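Nucleoprotein (Sendai virus, PDB 6M7D) coats the viral RNA genome as a helical nucleocapsid, one subunit to six ribonucleotides, shielding it from nucleases and presenting it as template for transcription and replication. Local coordinates at residues G30-P42 with S69-M81. Residues are numbered along the deposited sequence; the frame is centred on the assembly and turned at random.
Sequences GQRSTVSVFVLGP and SQRGGFLVSLLAM
Gln70 and Ser36 show how a helix side chain can bond to a strand edge as a neighbouring strand would. The amide of Gln70 grips both backbone polar atoms of Ser36: OE1 accepts from Ser36 N (3.1 Å) on a lone pair, while NE2 donates almost straight to Ser36 O (3.0 Å), which lies in the amide plane. A bend at chi2 turns the Gln70 chain back, and the paired bonds fix the rotation of its amide. Two residues on, Phe38 N donates to Ser77 OG (2.7 Å); that hydroxyl donates to Gly73 O within the helix. On the alternate residues, Val35 sends CG1, anti to its backbone N (chi1 -170°), against Gly73 CA (3.4 Å), where the helix has no side chain, and Val37 crosses Val76 at about a right angle. The rings of Phe38 and Phe74 are tilted 15° from parallel yet strongly offset, centroids 5.5 Å from each other, while Gln70 NE2 sits over one face of Phe74 near its rim. The contact lies in the probable Ncore, about 18 Å (nearest atom) from the bound RNA. Strand 33-40, outermost in the chain's own mixed sheet, runs 22° from the helix; backbone bonds from Ser33, Val35 and Val37 tie its other edge to parallel strand 99-108. Helices 163-181 and 213-225 pack on the helix's far side, and helix 86-93 touches Val37 and Val76.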
loop_
_atom_site.group_PDB
_atom_site.type_symbol
_atom_site.label_atom_id
_atom_site.label_comp_id
_atom_site.label_asym_id
_atom_site.label_seq_id
_atom_site.Cartn_x
_atom_site.Cartn_y
_atom_site.Cartn_z
ATOM N N GLY A 30 -5.174 -25.791 2.239
ATOM C CA GLY A 30 -4.428 -25.739 3.474
ATOM C C GLY A 30 -5.302 -25.374 4.662
ATOM O O GLY A 30 -6.524 -25.432 4.617
ATOM N N GLN A 31 -4.635 -25.003 5.748
ATOM C CA GLN A 31 -5.346 -24.605 6.953
ATOM C C GLN A 31 -5.846 -23.174 6.829
ATOM O O GLN A 31 -5.130 -22.286 6.360
ATOM C CB GLN A 31 -4.440 -24.748 8.173
ATOM C CG GLN A 31 -3.940 -26.155 8.382
ATOM C CD GLN A 31 -5.064 -27.161 8.454
ATOM O OE1 GLN A 31 -6.074 -26.933 9.116
ATOM N NE2 GLN A 31 -4.897 -28.283 7.770
ATOM N N ARG A 32 -7.085 -22.953 7.252
ATOM C CA ARG A 32 -7.701 -21.639 7.165
ATOM C C ARG A 32 -8.553 -21.392 8.397
ATOM O O ARG A 32 -9.265 -22.284 8.861
ATOM C CB ARG A 32 -8.557 -21.500 5.902
ATOM C CG ARG A 32 -9.545 -22.608 5.708
ATOM C CD ARG A 32 -10.670 -22.188 4.796
ATOM N NE ARG A 32 -10.184 -21.519 3.599
ATOM C CZ ARG A 32 -10.939 -21.263 2.537
ATOM N NH1 ARG A 32 -12.211 -21.629 2.527
ATOM N NH2 ARG A 32 -10.422 -20.646 1.485
ATOM N N SER A 33 -8.461 -20.180 8.929
ATOM C CA SER A 33 -9.330 -19.785 10.018
ATOM C C SER A 33 -10.710 -19.439 9.479
ATOM O O SER A 33 -10.871 -19.011 8.336
ATOM C CB SER A 33 -8.747 -18.590 10.770
ATOM O OG SER A 33 -7.652 -18.970 11.582
ATOM N N THR A 34 -11.717 -19.639 10.316
ATOM C CA THR A 34 -13.087 -19.269 9.991
ATOM C C THR A 34 -13.369 -17.925 10.654
ATOM O O THR A 34 -13.237 -17.782 11.872
ATOM C CB THR A 34 -14.072 -20.353 10.426
ATOM O OG1 THR A 34 -15.410 -19.921 10.167
ATOM C CG2 THR A 34 -13.910 -20.710 11.903
ATOM N N VAL A 35 -13.715 -16.932 9.846
ATOM C CA VAL A 35 -13.853 -15.559 10.305
ATOM C C VAL A 35 -15.296 -15.117 10.132
ATOM O O VAL A 35 -15.896 -15.318 9.071
ATOM C CB VAL A 35 -12.898 -14.619 9.550
ATOM C CG1 VAL A 35 -12.883 -13.291 10.210
ATOM C CG2 VAL A 35 -11.500 -15.196 9.524
ATOM N N SER A 36 -15.849 -14.509 11.177
ATOM C CA SER A 36 -17.202 -13.976 11.143
ATOM C C SER A 36 -17.167 -12.569 10.568
ATOM O O SER A 36 -16.490 -11.689 11.108
ATOM C CB SER A 36 -17.819 -13.966 12.539
ATOM O OG SER A 36 -17.624 -15.203 13.193
ATOM N N VAL A 37 -17.892 -12.361 9.477
ATOM C CA VAL A 37 -18.044 -11.053 8.855
ATOM C C VAL A 37 -19.502 -10.646 8.977
ATOM O O VAL A 37 -20.398 -11.413 8.613
ATOM C CB VAL A 37 -17.596 -11.068 7.385
ATOM C CG1 VAL A 37 -17.851 -9.722 6.753
ATOM C CG2 VAL A 37 -16.144 -11.413 7.302
ATOM N N PHE A 38 -19.739 -9.443 9.478
ATOM C CA PHE A 38 -21.081 -8.959 9.759
ATOM C C PHE A 38 -21.471 -7.925 8.717
ATOM O O PHE A 38 -20.819 -6.885 8.595
ATOM C CB PHE A 38 -21.154 -8.377 11.166
ATOM C CG PHE A 38 -20.669 -9.315 12.216
ATOM C CD1 PHE A 38 -21.535 -10.202 12.817
ATOM C CD2 PHE A 38 -19.342 -9.329 12.591
ATOM C CE1 PHE A 38 -21.088 -11.075 13.776
ATOM C CE2 PHE A 38 -18.895 -10.199 13.551
ATOM C CZ PHE A 38 -19.768 -11.072 14.144
ATOM N N VAL A 39 -22.529 -8.216 7.970
ATOM C CA VAL A 39 -23.060 -7.317 6.957
ATOM C C VAL A 39 -24.371 -6.750 7.473
ATOM O O VAL A 39 -25.014 -7.352 8.338
ATOM C CB VAL A 39 -23.249 -8.035 5.612
ATOM C CG1 VAL A 39 -21.958 -8.707 5.199
ATOM C CG2 VAL A 39 -24.360 -9.047 5.701
ATOM N N LEU A 40 -24.748 -5.580 6.972
ATOM C CA LEU A 40 -26.000 -4.968 7.395
ATOM C C LEU A 40 -27.137 -5.411 6.493
ATOM O O LEU A 40 -27.077 -5.249 5.272
ATOM C CB LEU A 40 -25.888 -3.447 7.376
ATOM C CG LEU A 40 -24.791 -2.810 8.215
ATOM C CD1 LEU A 40 -25.131 -1.364 8.491
ATOM C CD2 LEU A 40 -24.608 -3.572 9.499
ATOM N N GLY A 41 -28.170 -5.968 7.095
ATOM C CA GLY A 41 -29.375 -6.279 6.372
ATOM C C GLY A 41 -30.186 -5.037 6.101
ATOM O O GLY A 41 -29.927 -3.947 6.629
ATOM N N PRO A 42 -31.204 -5.185 5.253
ATOM C CA PRO A 42 -32.043 -4.024 4.924
ATOM C C PRO A 42 -32.817 -3.486 6.111
ATOM O O PRO A 42 -33.423 -2.413 6.010
ATOM C CB PRO A 42 -32.973 -4.565 3.830
ATOM C CG PRO A 42 -32.960 -6.044 4.011
ATOM C CD PRO A 42 -31.598 -6.390 4.507
ATOM N N SER A 69 -7.377 -12.926 13.301
ATOM C CA SER A 69 -8.269 -13.247 12.197
ATOM C C SER A 69 -9.642 -12.624 12.404
ATOM O O SER A 69 -10.257 -12.130 11.455
ATOM C CB SER A 69 -8.383 -14.760 12.038
ATOM O OG SER A 69 -9.526 -15.252 12.710
ATOM N N GLN A 70 -10.129 -12.607 13.644
ATOM C CA GLN A 70 -11.437 -12.016 13.902
ATOM C C GLN A 70 -11.391 -10.501 13.770
ATOM O O GLN A 70 -12.337 -9.879 13.278
ATOM C CB GLN A 70 -11.942 -12.424 15.282
ATOM C CG GLN A 70 -13.433 -12.229 15.438
ATOM C CD GLN A 70 -14.193 -12.531 14.157
ATOM O OE1 GLN A 70 -14.254 -13.677 13.714
ATOM N NE2 GLN A 70 -14.769 -11.500 13.552
ATOM N N ARG A 71 -10.295 -9.885 14.212
ATOM C CA ARG A 71 -10.131 -8.452 14.003
ATOM C C ARG A 71 -10.044 -8.124 12.520
ATOM O O ARG A 71 -10.591 -7.113 12.062
ATOM C CB ARG A 71 -8.892 -7.968 14.747
ATOM C CG ARG A 71 -8.919 -8.276 16.218
ATOM C CD ARG A 71 -7.549 -8.136 16.827
ATOM N NE ARG A 71 -7.021 -6.791 16.666
ATOM C CZ ARG A 71 -5.857 -6.387 17.157
ATOM N NH1 ARG A 71 -5.105 -7.228 17.843
ATOM N NH2 ARG A 71 -5.448 -5.145 16.966
ATOM N N GLY A 72 -9.367 -8.971 11.749
ATOM C CA GLY A 72 -9.370 -8.803 10.311
ATOM C C GLY A 72 -10.748 -8.957 9.710
ATOM O O GLY A 72 -11.074 -8.301 8.725
ATOM N N GLY A 73 -11.577 -9.816 10.298
ATOM C CA GLY A 73 -12.946 -9.944 9.834
ATOM C C GLY A 73 -13.809 -8.756 10.190
ATOM O O GLY A 73 -14.733 -8.416 9.455
ATOM N N PHE A 74 -13.519 -8.103 11.310
ATOM C CA PHE A 74 -14.209 -6.857 11.627
ATOM C C PHE A 74 -13.794 -5.745 10.676
ATOM O O PHE A 74 -14.624 -4.926 10.264
ATOM C CB PHE A 74 -13.936 -6.456 13.069
ATOM C CG PHE A 74 -14.762 -7.201 14.052
ATOM C CD1 PHE A 74 -16.135 -7.137 13.996
ATOM C CD2 PHE A 74 -14.171 -7.988 15.015
ATOM C CE1 PHE A 74 -16.899 -7.828 14.890
ATOM C CE2 PHE A 74 -14.933 -8.682 15.907
ATOM C CZ PHE A 74 -16.299 -8.601 15.847
ATOM N N LEU A 75 -12.517 -5.704 10.308
ATOM C CA LEU A 75 -12.088 -4.761 9.282
ATOM C C LEU A 75 -12.718 -5.087 7.935
ATOM O O LEU A 75 -13.068 -4.183 7.174
ATOM C CB LEU A 75 -10.567 -4.751 9.182
ATOM C CG LEU A 75 -9.882 -3.885 10.228
ATOM C CD1 LEU A 75 -8.394 -3.897 10.019
ATOM C CD2 LEU A 75 -10.413 -2.476 10.167
ATOM N N VAL A 76 -12.875 -6.372 7.626
ATOM C CA VAL A 76 -13.532 -6.780 6.389
ATOM C C VAL A 76 -14.997 -6.373 6.406
ATOM O O VAL A 76 -15.547 -5.938 5.391
ATOM C CB VAL A 76 -13.356 -8.295 6.186
ATOM C CG1 VAL A 76 -14.371 -8.834 5.217
ATOM C CG2 VAL A 76 -11.960 -8.595 5.700
ATOM N N SER A 77 -15.646 -6.503 7.561
ATOM C CA SER A 77 -17.012 -6.023 7.730
ATOM C C SER A 77 -17.097 -4.530 7.467
ATOM O O SER A 77 -17.995 -4.054 6.762
ATOM C CB SER A 77 -17.487 -6.334 9.146
ATOM O OG SER A 77 -17.717 -7.712 9.317
ATOM N N LEU A 78 -16.170 -3.773 8.048
ATOM C CA LEU A 78 -16.154 -2.331 7.855
ATOM C C LEU A 78 -15.988 -1.974 6.386
ATOM O O LEU A 78 -16.705 -1.114 5.864
ATOM C CB LEU A 78 -15.037 -1.719 8.690
ATOM C CG LEU A 78 -14.936 -0.203 8.699
ATOM C CD1 LEU A 78 -16.270 0.398 9.056
ATOM C CD2 LEU A 78 -13.885 0.207 9.693
ATOM N N LEU A 79 -15.056 -2.627 5.699
ATOM C CA LEU A 79 -14.846 -2.325 4.290
ATOM C C LEU A 79 -16.018 -2.777 3.431
ATOM O O LEU A 79 -16.257 -2.203 2.366
ATOM C CB LEU A 79 -13.555 -2.967 3.795
ATOM C CG LEU A 79 -12.282 -2.654 4.573
ATOM C CD1 LEU A 79 -11.307 -3.793 4.430
ATOM C CD2 LEU A 79 -11.665 -1.367 4.105
ATOM N N ALA A 80 -16.751 -3.801 3.864
ATOM C CA ALA A 80 -17.930 -4.236 3.132
ATOM C C ALA A 80 -19.128 -3.334 3.368
ATOM O O ALA A 80 -20.056 -3.338 2.557
ATOM C CB ALA A 80 -18.283 -5.672 3.512
ATOM N N MET A 81 -19.130 -2.575 4.465
ATOM C CA MET A 81 -20.201 -1.613 4.704
ATOM C C MET A 81 -20.328 -0.587 3.588
ATOM O O MET A 81 -21.383 0.037 3.453
ATOM C CB MET A 81 -19.974 -0.879 6.018
ATOM C CG MET A 81 -20.198 -1.714 7.231
ATOM S SD MET A 81 -20.162 -0.716 8.712
ATOM C CE MET A 81 -21.742 0.093 8.580
#